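Local coordinates for uncharacterized protein (PDB 6SCE) that acts as a DNA nuclease of type III CRISPR defence that is switched on by cyclic oligoadenylate, at residues P292-L297 / V303-A308; R337-R342 / E422-D427. All coordinates share one frame; numbering follows the deposited sequence. Where two conformers were deposited one is given.

The two contacts are centred about 12 Å apart, and contact 1 is complete in sequence before contact 2 begins. Contact 1 is buried within the sheet of parallel strands 342-347, 316-321, 293-297 and 375-378, between strand 293-297 and helix 303-312. Contact 2 is at the surface, on the margin of that unit, between the end of helix 326-338 and the start of helix 425-432. Tyr306 connects them: its OH lies 2.9 Å from Arg424 N, a probable hydrogen bond. The helix that meets the bound nucleotide in contact 1 is thereby joined to the helix start of contact 2, which lies about 13 Å from the nucleic acid at the nearest atom.

Contact 1. Residues P292-L297 / V303-A308; sequences PLLLAL and VPLYAA. With nucleotides of chain B.
Leu294 and Ala296 of strand 293-297 meet Leu305 and Ala308 of helix 303-312 in the first half of a beta-alpha-beta unit that strand 316-321 completes. The evidence for a Rossmann-like layering is geometric: the strand and helix segments run at 179° to each other with axes 9.7 Å apart, and the strand joins a parallel sheet of order 3-2-1-4. The interface is wholly apolar. Both methyls of Leu294 straddle one helix methyl, CD1 and CD2 each lying 3.9 Å from Ala308 CB. Leu294 reaches it with CG swung opposite its own N (chi1 174°). Nearer the C-terminal end of the strand, Leu305 CD1 rests 3.7 Å from Ala296 CB; this same CD1 lies 4.4 Å from Leu294 CD2, closing the row of methyl contacts. The CB of Leu305 points neither at the strand nor from it, and a chi1 of -172° carries CD1 across. Outside this shell, His376 of the adjoining strand touches Leu294, while Leu295, pointing to the other side of the sheet, packs on Val365 of helix 354-370.

The N-terminal turn of the helix faces a bound adenine nucleotide, A4 of chain B, consistent with a CARF domain that binds cyclic oligoadenylate. These are van der Waals contacts: on the same side of the base, Val303 CG1 lies just beyond the N1/N6 rim, and the Pro304 ring covers the face, its CG 3.7 Å from N3 of A4.

Contact 2. Residues R337-R342 / E422-D427; sequences RGKGVR and EGRPED
Asp427 OD2 takes a hydrogen bond of 2.8 Å from Lys339 NZ, the short member of a salt-bridge network formed by Lys339, Arg424 and Asp427. The network joins the Schellman motif that ends helix 326-338 to the first turn of helix 425-432. The ammonium comes from above the carboxylate, with NZ lying 46° out of its plane. It favours one oxygen, since OD1 is 3.8 Å from Lys339 NZ. The lysine reaches across after a bend at chi2 (-58°), beyond which its chain is extended, and Lys339 CE also comes within 3.2 Å of Asp427 OD2.

The turn of the backbone places Lys339: Gly340, with positive phi (76°), is the C-prime residue just after it, and its N bonds to Arg337 O as Val341 N does to Phe336 O. In the second segment, Asp427 stands at the helix start, where its N makes a weak bond to Arg424 O, and its side chain is packed by Phe335 and Tyr306. The preceding acid, Glu426, faces the sheet that contains strand 519-528, where its OE1 forms a salt bridge with Arg521 NE.

Arg424, the N-cap residue of the second helix, adds a long salt bridge. Its NE is 3.8 Å from Asp427 OD2, which lies well out of the guanidinium plane, so attraction of charge acts without a directed N-H. The shared carboxylate probably offsets the cost of bringing the two cations together and would be expected to stay ionised beside them. Lys339 NZ sits over one face of that guanidinium, offset toward the rim and 3.6 Å from Arg424 NH1.

Contact 1. Residues P292-L297 / V303-A308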
loop_
_atom_site.group_PDB
_atom_site.type_symbol
_atom_site.label_atom_id
_atom_site.label_comp_id
_atom_site.label_asym_id
_atom_site.label_seq_id
_atom_site.Cartn_x
_atom_site.Cartn_y
_atom_site.Cartn_z
ATOM N N PRO A 292 11.509 11.475 -23.438
ATOM C CA PRO A 292 10.393 10.522 -23.294
ATOM C C PRO A 292 9.261 11.031 -22.391
ATOM O O PRO A 292 9.450 11.956 -21.583
ATOM C CB PRO A 292 11.051 9.310 -22.617
ATOM C CG PRO A 292 12.515 9.506 -22.743
ATOM C CD PRO A 292 12.740 10.976 -22.809
ATOM N N LEU A 293 8.100 10.412 -22.540
ATOM C CA LEU A 293 6.930 10.661 -21.723
ATOM C C LEU A 293 6.687 9.489 -20.796
ATOM O O LEU A 293 6.909 8.337 -21.177
ATOM C CB LEU A 293 5.686 10.723 -22.587
ATOM C CG LEU A 293 5.223 12.025 -23.181
ATOM C CD1 LEU A 293 6.323 12.657 -23.980
ATOM C CD2 LEU A 293 4.014 11.746 -24.049
ATOM N N LEU A 294 6.188 9.798 -19.612
ATOM C CA LEU A 294 5.662 8.783 -18.687
ATOM C C LEU A 294 4.229 9.147 -18.365
ATOM O O LEU A 294 3.945 10.269 -17.940
ATOM C CB LEU A 294 6.474 8.722 -17.411
ATOM C CG LEU A 294 5.972 7.800 -16.289
ATOM C CD1 LEU A 294 5.832 6.367 -16.799
ATOM C CD2 LEU A 294 6.902 7.867 -15.095
ATOM N N LEU A 295 3.335 8.195 -18.574
ATOM C CA LEU A 295 1.943 8.307 -18.185
ATOM C C LEU A 295 1.688 7.348 -17.025
ATOM O O LEU A 295 2.071 6.191 -17.090
ATOM C CB LEU A 295 1.031 7.926 -19.333
ATOM C CG LEU A 295 1.391 8.407 -20.730
ATOM C CD1 LEU A 295 0.332 7.919 -21.704
ATOM C CD2 LEU A 295 1.535 9.893 -20.753
ATOM N N ALA A 296 1.055 7.846 -15.972
ATOM C CA ALA A 296 0.792 7.034 -14.799
ATOM C C ALA A 296 -0.396 7.546 -14.009
ATOM O O ALA A 296 -0.724 8.754 -14.060
ATOM C CB ALA A 296 2.021 7.006 -13.891
ATOM N N LEU A 297 -1.041 6.624 -13.283
ATOM C CA LEU A 297 -2.018 6.970 -12.266
ATOM C C LEU A 297 -1.237 7.203 -10.967
ATOM O O LEU A 297 -0.056 6.835 -10.890
ATOM C CB LEU A 297 -3.063 5.846 -12.176
ATOM C CG LEU A 297 -3.534 5.757 -13.640
ATOM C CD1 LEU A 297 -3.449 4.408 -14.315
ATOM C CD2 LEU A 297 -4.834 6.497 -13.892
ATOM N N VAL A 303 6.247 2.992 -4.880
ATOM C CA VAL A 303 7.386 2.304 -5.514
ATOM C C VAL A 303 7.223 2.084 -7.036
ATOM O O VAL A 303 8.156 2.321 -7.775
ATOM C CB VAL A 303 7.744 0.997 -4.775
ATOM C CG1 VAL A 303 8.707 0.143 -5.575
ATOM C CG2 VAL A 303 8.352 1.316 -3.407
ATOM N N PRO A 304 6.034 1.648 -7.514
ATOM C CA PRO A 304 5.896 1.451 -8.949
ATOM C C PRO A 304 6.104 2.709 -9.760
ATOM O O PRO A 304 6.689 2.681 -10.850
ATOM C CB PRO A 304 4.461 0.927 -9.095
ATOM C CG PRO A 304 4.187 0.231 -7.789
ATOM C CD PRO A 304 4.897 1.089 -6.765
ATOM N N LEU A 305 5.622 3.830 -9.245
ATOM C CA LEU A 305 5.833 5.097 -9.904
ATOM C C LEU A 305 7.302 5.476 -9.924
ATOM O O LEU A 305 7.816 5.996 -10.912
ATOM C CB LEU A 305 5.048 6.187 -9.187
ATOM C CG LEU A 305 5.004 7.565 -9.865
ATOM C CD1 LEU A 305 4.680 7.558 -11.338
ATOM C CD2 LEU A 305 3.966 8.389 -9.117
ATOM N N TYR A 306 7.979 5.213 -8.825
ATOM C CA TYR A 306 9.408 5.483 -8.743
ATOM C C TYR A 306 10.198 4.579 -9.722
ATOM O O TYR A 306 11.104 5.038 -10.392
ATOM C CB TYR A 306 9.887 5.278 -7.335
ATOM C CG TYR A 306 11.302 5.739 -7.109
ATOM C CD1 TYR A 306 11.677 7.029 -7.423
ATOM C CD2 TYR A 306 12.244 4.906 -6.559
ATOM C CE1 TYR A 306 12.963 7.483 -7.216
ATOM C CE2 TYR A 306 13.544 5.349 -6.336
ATOM C CZ TYR A 306 13.894 6.636 -6.670
ATOM O OH TYR A 306 15.172 7.103 -6.466
ATOM N N ALA A 307 9.837 3.297 -9.782
ATOM C CA ALA A 307 10.455 2.394 -10.737
ATOM C C ALA A 307 10.255 2.892 -12.138
ATOM O O ALA A 307 11.179 2.867 -12.950
ATOM C CB ALA A 307 9.897 0.984 -10.589
ATOM N N ALA A 308 9.046 3.351 -12.435
ATOM C CA ALA A 308 8.743 3.872 -13.765
ATOM C C ALA A 308 9.606 5.086 -14.113
ATOM O O ALA A 308 10.038 5.245 -15.261
ATOM C CB ALA A 308 7.273 4.212 -13.878
ATOM P P A B 4 -1.985 0.359 -5.535
ATOM O OP1 A B 4 -2.064 -0.435 -4.276
ATOM O OP2 A B 4 -1.167 1.622 -5.559
ATOM O "O5'" A B 4 -1.510 -0.619 -6.707
ATOM C "C5'" A B 4 -0.120 -0.973 -6.760
ATOM C "C4'" A B 4 -0.003 -2.319 -7.433
ATOM O "O4'" A B 4 1.385 -2.561 -7.801
ATOM C "C3'" A B 4 -0.416 -3.477 -6.533
ATOM O "O3'" A B 4 -1.020 -4.574 -7.211
ATOM C "C2'" A B 4 0.943 -3.922 -5.985
ATOM O "O2'" A B 4 0.917 -5.229 -5.458
ATOM C "C1'" A B 4 1.779 -3.793 -7.245
ATOM N N9 A B 4 3.219 -3.808 -7.033
ATOM C C8 A B 4 4.094 -4.620 -7.710
ATOM N N7 A B 4 5.329 -4.488 -7.301
ATOM C C5 A B 4 5.265 -3.562 -6.265
ATOM C C6 A B 4 6.247 -3.007 -5.416
ATOM N N6 A B 4 7.542 -3.337 -5.444
ATOM N N1 A B 4 5.826 -2.123 -4.476
ATOM C C2 A B 4 4.523 -1.815 -4.423
ATOM N N3 A B 4 3.515 -2.254 -5.182
ATOM C C4 A B 4 3.956 -3.132 -6.095
#

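Contact 2. Residues R337-R342 / E422-D427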
loop_
_atom_site.group_PDB
_atom_site.type_symbol
_atom_site.label_atom_id
_atom_site.label_comp_id
_atom_site.label_asym_id
_atom_site.label_seq_id
_atom_site.Cartn_x
_atom_site.Cartn_y
_atom_site.Cartn_z
ATOM N N ARG A 337 8.819 17.585 -10.522
ATOM C CA ARG A 337 9.341 18.941 -10.767
ATOM C C ARG A 337 10.747 19.126 -10.212
ATOM O O ARG A 337 11.582 19.759 -10.857
ATOM C CB ARG A 337 8.443 20.005 -10.162
ATOM C CG ARG A 337 7.156 20.266 -10.932
ATOM C CD ARG A 337 6.386 21.358 -10.202
ATOM N NE ARG A 337 5.017 21.557 -10.675
ATOM C CZ ARG A 337 4.674 22.356 -11.681
ATOM N NH1 ARG A 337 5.596 23.034 -12.362
ATOM N NH2 ARG A 337 3.395 22.477 -12.015
ATOM N N GLY A 338 11.011 18.554 -9.037
ATOM C CA GLY A 338 12.342 18.625 -8.416
ATOM C C GLY A 338 13.414 17.931 -9.234
ATOM O O GLY A 338 14.585 18.268 -9.131
ATOM N N LYS A 339 13.012 16.958 -10.053
ATOM C CA LYS A 339 13.921 16.231 -10.937
ATOM C C LYS A 339 13.989 16.837 -12.335
ATOM O O LYS A 339 14.512 16.201 -13.254
ATOM C CB LYS A 339 13.497 14.755 -11.032
ATOM C CG LYS A 339 13.604 13.989 -9.728
ATOM C CD LYS A 339 15.037 14.020 -9.194
ATOM C CE LYS A 339 15.305 12.943 -8.163
ATOM N NZ LYS A 339 16.736 12.984 -7.739
ATOM N N GLY A 340 13.446 18.044 -12.501
ATOM C CA GLY A 340 13.493 18.764 -13.767
ATOM C C GLY A 340 12.522 18.250 -14.815
ATOM O O GLY A 340 12.693 18.530 -15.999
ATOM N N VAL A 341 11.503 17.496 -14.389
ATOM C CA VAL A 341 10.537 16.903 -15.307
ATOM C C VAL A 341 9.325 17.793 -15.400
ATOM O O VAL A 341 8.825 18.211 -14.377
ATOM C CB VAL A 341 10.095 15.489 -14.837
ATOM C CG1 VAL A 341 9.121 14.870 -15.827
ATOM C CG2 VAL A 341 11.309 14.590 -14.689
ATOM N N ARG A 342 8.840 18.067 -16.607
ATOM C CA ARG A 342 7.581 18.816 -16.751
ATOM C C ARG A 342 6.381 17.945 -16.344
ATOM O O ARG A 342 6.206 16.846 -16.863
ATOM C CB ARG A 342 7.360 19.311 -18.170
ATOM C CG ARG A 342 6.200 20.296 -18.289
ATOM C CD ARG A 342 5.952 20.733 -19.721
ATOM N NE ARG A 342 6.907 21.755 -20.123
ATOM C CZ ARG A 342 7.945 21.589 -20.949
ATOM N NH1 ARG A 342 8.213 20.419 -21.551
ATOM N NH2 ARG A 342 8.726 22.638 -21.192
ATOM N N GLU A 422 20.475 3.488 -9.368
ATOM C CA GLU A 422 20.247 4.940 -9.433
ATOM C C GLU A 422 19.210 5.441 -8.451
ATOM O O GLU A 422 18.953 6.629 -8.381
ATOM C CB GLU A 422 19.779 5.345 -10.820
ATOM C CG GLU A 422 20.699 4.954 -11.958
ATOM C CD GLU A 422 20.098 5.309 -13.301
ATOM O OE1 GLU A 422 19.025 5.974 -13.329
ATOM O OE2 GLU A 422 20.669 4.906 -14.331
ATOM N N GLY A 423 18.587 4.532 -7.727
ATOM C CA GLY A 423 17.550 4.868 -6.763
ATOM C C GLY A 423 18.144 5.426 -5.485
ATOM O O GLY A 423 19.332 5.182 -5.160
ATOM N N ARG A 424 17.338 6.217 -4.786
ATOM C CA ARG A 424 17.751 6.777 -3.491
ATOM C C ARG A 424 16.563 6.741 -2.555
ATOM O O ARG A 424 15.454 7.166 -2.946
ATOM C CB ARG A 424 18.235 8.214 -3.644
ATOM C CG ARG A 424 19.300 8.419 -4.703
ATOM C CD ARG A 424 19.591 9.897 -4.927
ATOM N NE ARG A 424 20.084 10.142 -6.285
ATOM C CZ ARG A 424 20.240 11.342 -6.849
ATOM N NH1 ARG A 424 19.962 12.458 -6.179
ATOM N NH2 ARG A 424 20.689 11.426 -8.095
ATOM N N PRO A 425 16.775 6.272 -1.317
ATOM C CA PRO A 425 15.643 6.177 -0.430
ATOM C C PRO A 425 14.982 7.534 -0.144
ATOM O O PRO A 425 13.781 7.584 0.044
ATOM C CB PRO A 425 16.218 5.548 0.854
ATOM C CG PRO A 425 17.678 5.549 0.716
ATOM C CD PRO A 425 18.026 5.785 -0.708
ATOM N N GLU A 426 15.755 8.609 -0.129
ATOM C CA GLU A 426 15.201 9.916 0.129
ATOM C C GLU A 426 14.298 10.393 -1.034
ATOM O O GLU A 426 13.355 11.142 -0.798
ATOM C CB GLU A 426 16.289 10.947 0.471
ATOM C CG GLU A 426 17.359 11.166 -0.583
ATOM C CD GLU A 426 18.495 10.149 -0.540
ATOM O OE1 GLU A 426 18.391 9.080 0.124
ATOM O OE2 GLU A 426 19.509 10.418 -1.205
ATOM N N ASP A 427 14.579 9.945 -2.265
ATOM C CA ASP A 427 13.751 10.299 -3.424
ATOM C C ASP A 427 12.444 9.543 -3.374
ATOM O O ASP A 427 11.384 10.130 -3.550
ATOM C CB ASP A 427 14.479 10.055 -4.753
ATOM C CG ASP A 427 15.605 11.049 -4.990
ATOM O OD1 ASP A 427 15.724 12.002 -4.216
ATOM O OD2 ASP A 427 16.390 10.881 -5.934
#